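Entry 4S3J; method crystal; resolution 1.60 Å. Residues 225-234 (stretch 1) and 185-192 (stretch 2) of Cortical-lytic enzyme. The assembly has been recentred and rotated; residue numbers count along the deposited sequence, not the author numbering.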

# COMPACT_ATOMS: atom_id res chain seq x y z
N GLU A 225 -19.25 21.65 -7.75
CA GLU A 225 -20.69 21.86 -7.66
C GLU A 225 -21.45 20.55 -7.44
O GLU A 225 -22.63 20.56 -7.13
CB GLU A 225 -21.19 22.56 -8.93
CG GLU A 225 -20.66 23.98 -9.13
CD GLU A 225 -19.30 24.07 -9.81
OE1 GLU A 225 -18.73 23.03 -10.23
OE2 GLU A 225 -18.78 25.19 -9.92
N ASP A 226 -20.76 19.43 -7.62
CA ASP A 226 -21.37 18.11 -7.46
C ASP A 226 -21.05 17.45 -6.12
O ASP A 226 -21.34 16.27 -5.94
CB ASP A 226 -20.92 17.19 -8.61
CG ASP A 226 -21.60 17.53 -9.92
OD1 ASP A 226 -22.72 18.09 -9.87
OD2 ASP A 226 -21.02 17.22 -10.99
N ARG A 227 -20.45 18.20 -5.20
CA ARG A 227 -20.10 17.65 -3.88
C ARG A 227 -21.31 16.98 -3.22
O ARG A 227 -21.29 15.79 -2.89
CB ARG A 227 -19.54 18.75 -2.96
CG ARG A 227 -19.16 18.27 -1.57
CD ARG A 227 -18.62 19.42 -0.70
NE ARG A 227 -19.59 20.50 -0.62
CZ ARG A 227 -20.65 20.50 0.18
NH1 ARG A 227 -20.88 19.47 0.98
NH2 ARG A 227 -21.48 21.53 0.16
N GLU A 228 -22.39 17.74 -3.06
CA GLU A 228 -23.56 17.20 -2.37
C GLU A 228 -24.30 16.17 -3.23
O GLU A 228 -24.87 15.22 -2.69
CB GLU A 228 -24.49 18.32 -1.94
CG GLU A 228 -25.74 17.83 -1.23
CD GLU A 228 -25.44 16.95 -0.02
OE1 GLU A 228 -24.39 17.14 0.65
OE2 GLU A 228 -26.27 16.05 0.24
N ALA A 229 -24.29 16.34 -4.56
CA ALA A 229 -24.89 15.34 -5.46
C ALA A 229 -24.16 13.99 -5.36
O ALA A 229 -24.77 12.93 -5.48
CB ALA A 229 -24.90 15.86 -6.91
N TYR A 230 -22.85 14.03 -5.15
CA TYR A 230 -22.08 12.80 -4.95
C TYR A 230 -22.48 12.17 -3.61
O TYR A 230 -22.71 10.96 -3.53
CB TYR A 230 -20.57 13.10 -4.98
CG TYR A 230 -19.64 11.89 -5.02
CD1 TYR A 230 -20.12 10.60 -5.27
CD2 TYR A 230 -18.29 12.04 -4.80
CE1 TYR A 230 -19.26 9.51 -5.30
CE2 TYR A 230 -17.41 10.94 -4.82
CZ TYR A 230 -17.91 9.68 -5.08
OH TYR A 230 -17.08 8.59 -5.12
N ASN A 231 -22.57 12.98 -2.56
CA ASN A 231 -23.06 12.49 -1.27
C ASN A 231 -24.42 11.83 -1.40
O ASN A 231 -24.64 10.74 -0.88
CB ASN A 231 -23.12 13.61 -0.22
CG ASN A 231 -21.77 14.18 0.11
OD1 ASN A 231 -20.75 13.51 -0.06
ND2 ASN A 231 -21.75 15.41 0.60
N ARG A 232 -25.34 12.47 -2.13
CA ARG A 232 -26.68 11.90 -2.32
C ARG A 232 -26.63 10.60 -3.10
O ARG A 232 -27.36 9.66 -2.80
CB ARG A 232 -27.62 12.87 -3.03
CG ARG A 232 -28.00 14.11 -2.27
CD ARG A 232 -29.23 14.73 -2.91
NE ARG A 232 -28.96 15.16 -4.28
CZ ARG A 232 -28.48 16.36 -4.61
NH1 ARG A 232 -28.22 17.26 -3.67
NH2 ARG A 232 -28.26 16.66 -5.89
N PHE A 233 -25.79 10.55 -4.13
CA PHE A 233 -25.63 9.31 -4.87
C PHE A 233 -25.15 8.19 -3.94
O PHE A 233 -25.68 7.08 -3.98
CB PHE A 233 -24.64 9.49 -6.03
CG PHE A 233 -24.23 8.21 -6.69
CD1 PHE A 233 -25.13 7.47 -7.42
CD2 PHE A 233 -22.92 7.75 -6.58
CE1 PHE A 233 -24.76 6.29 -8.04
CE2 PHE A 233 -22.54 6.57 -7.20
CZ PHE A 233 -23.45 5.84 -7.92
N LEU A 234 -24.16 8.47 -3.10
CA LEU A 234 -23.65 7.44 -2.21
C LEU A 234 -24.73 6.99 -1.24
O LEU A 234 -24.86 5.78 -1.00
CB LEU A 234 -22.41 7.94 -1.47
CG LEU A 234 -21.17 8.15 -2.36
CD1 LEU A 234 -20.13 8.86 -1.54
CD2 LEU A 234 -20.62 6.83 -2.93
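Stretch 2 185-192: LTSVILRD

Stretch 2 packs on stretch 1 as one helix laid obliquely over another, a small contact in which a single leucine, L190, fills the apolar seam and a single aspartate, D226, gathers the polar bonds at the start of the partner helix.

Residues 185-191 are helical, the last turns of a helix that begins earlier in the chain, and D192 is the first residue to leave helical phi/psi, at -104/114. The turns are held by I189 N to L185 O at 3.2 Å, L190 N to T186 O at 2.8 Å and D192 N to V188 O at 3.0 Å, while the bond from R191 N to S187 O, 3.2 Å, is weak. On the other side, a short 3-10 segment at E225 and D226 leads into the helix 227-234. The two axes come within 9.3 Å, and their N-to-C directions differ by 55°, so the helices cross obliquely, running in broadly the same sense, with the contact at the end of one and near the start of the other. The register shows where they meet: the CA atoms of A229 and L190 are 5.6 Å apart, and those of D226 and S187 are 6.9 Å apart.

A229 sits at the closest CA pairing. Its CB lies 3.9 Å from CB of L190 and 3.7 Å from O of L190, so a one-carbon side chain meets the opposing backbone almost directly. L190, with chi1 m and chi2 t, points toward stretch 1 and loses 116 Å² to it, the largest share of the 386 Å² buried in all. Its CD2 reaches CB of F233 at 3.4 Å, and its CD1 sits 3.9 Å from CB of Y230 and 4.0 Å from CB of D226. One side chain thus touches D226, A229, Y230 and F233, residues spaced three, one and three apart, running from the N-cap position into the helix.

The polar end is built with equal economy. D226 stands at the N-cap position, yet its carboxylate makes no capping bond; it is spent on stretch 2 instead. R191 starts sideways from the contact, but its extended side chain brings the guanidinium back to form a salt bridge, with NE 2.8 Å and NH2 2.9 Å from OD1 of D226. Both nitrogens share that oxygen, which lies at the guanidinium edge, near its plane. CB of E225 also lies at this edge, 3.6 Å from NH2 of R191. The other carboxylate oxygen, OD2 of D226, lies 2.8 Å from OG of S187 and accepts a 2.7 Å bond from water 1, which in turn accepts one from OG1 of T186 at 2.8 Å.

A second water joins the backbones: water 2 donates to O of L190 at 2.7 Å and to O of A229 at 2.6 Å, bridging two carbonyls beside the tightest backbone approach. The rule to read here is compact: a small residue at the crossing, one leucine across it, and a charged pair beside them.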

# COMPACT_ATOMS: atom_id res chain seq x y z
N LEU A 185 -18.76 13.41 -17.05
CA LEU A 185 -19.42 12.13 -16.84
C LEU A 185 -20.15 12.07 -15.49
O LEU A 185 -21.31 11.67 -15.44
CB LEU A 185 -18.39 10.99 -16.94
CG LEU A 185 -18.81 9.57 -16.62
CD1 LEU A 185 -20.02 9.10 -17.43
CD2 LEU A 185 -17.61 8.64 -16.85
N THR A 186 -19.49 12.44 -14.40
CA THR A 186 -20.18 12.43 -13.11
C THR A 186 -21.30 13.46 -13.04
O THR A 186 -22.26 13.26 -12.34
CB THR A 186 -19.19 12.63 -11.90
OG1 THR A 186 -18.10 13.46 -12.29
CG2 THR A 186 -18.63 11.30 -11.46
N SER A 187 -21.21 14.57 -13.79
CA SER A 187 -22.31 15.52 -13.76
C SER A 187 -23.58 14.89 -14.32
O SER A 187 -24.68 15.11 -13.80
CB SER A 187 -21.96 16.80 -14.52
OG SER A 187 -21.04 17.57 -13.76
N VAL A 188 -23.45 14.10 -15.38
CA VAL A 188 -24.62 13.41 -15.92
C VAL A 188 -25.18 12.43 -14.90
O VAL A 188 -26.35 12.49 -14.56
CB VAL A 188 -24.30 12.66 -17.24
CG1 VAL A 188 -25.51 11.88 -17.71
CG2 VAL A 188 -23.87 13.65 -18.32
N ILE A 189 -24.33 11.53 -14.41
CA ILE A 189 -24.76 10.47 -13.49
C ILE A 189 -25.27 11.00 -12.16
O ILE A 189 -26.23 10.47 -11.61
CB ILE A 189 -23.62 9.47 -13.25
CG1 ILE A 189 -23.39 8.69 -14.55
CG2 ILE A 189 -23.97 8.50 -12.12
CD1 ILE A 189 -22.20 7.77 -14.51
N LEU A 190 -24.64 12.05 -11.65
CA LEU A 190 -25.03 12.58 -10.34
C LEU A 190 -26.25 13.51 -10.40
O LEU A 190 -26.84 13.81 -9.36
CB LEU A 190 -23.85 13.30 -9.69
CG LEU A 190 -22.64 12.42 -9.37
CD1 LEU A 190 -21.53 13.27 -8.78
CD2 LEU A 190 -22.99 11.26 -8.42
N ARG A 191 -26.62 13.96 -11.60
CA ARG A 191 -27.71 14.93 -11.71
C ARG A 191 -28.98 14.43 -12.39
O ARG A 191 -30.04 15.03 -12.20
CB ARG A 191 -27.25 16.19 -12.45
CG ARG A 191 -26.14 16.93 -11.73
CD ARG A 191 -25.75 18.23 -12.45
NE ARG A 191 -24.71 18.91 -11.69
CZ ARG A 191 -24.45 20.21 -11.73
NH1 ARG A 191 -25.19 21.03 -12.45
NH2 ARG A 191 -23.48 20.70 -10.96
N ASP A 192 -28.91 13.35 -13.15
CA ASP A 192 -30.09 12.84 -13.84
C ASP A 192 -30.64 11.60 -13.14
O ASP A 192 -29.98 10.56 -13.11
CB ASP A 192 -29.78 12.52 -15.30
CG ASP A 192 -31.02 12.20 -16.07
OD1 ASP A 192 -31.66 13.15 -16.57
OD2 ASP A 192 -31.38 11.01 -16.14
O HOH W 1 -18.61 16.21 -11.83
O HOH W 2 -26.95 12.58 -6.91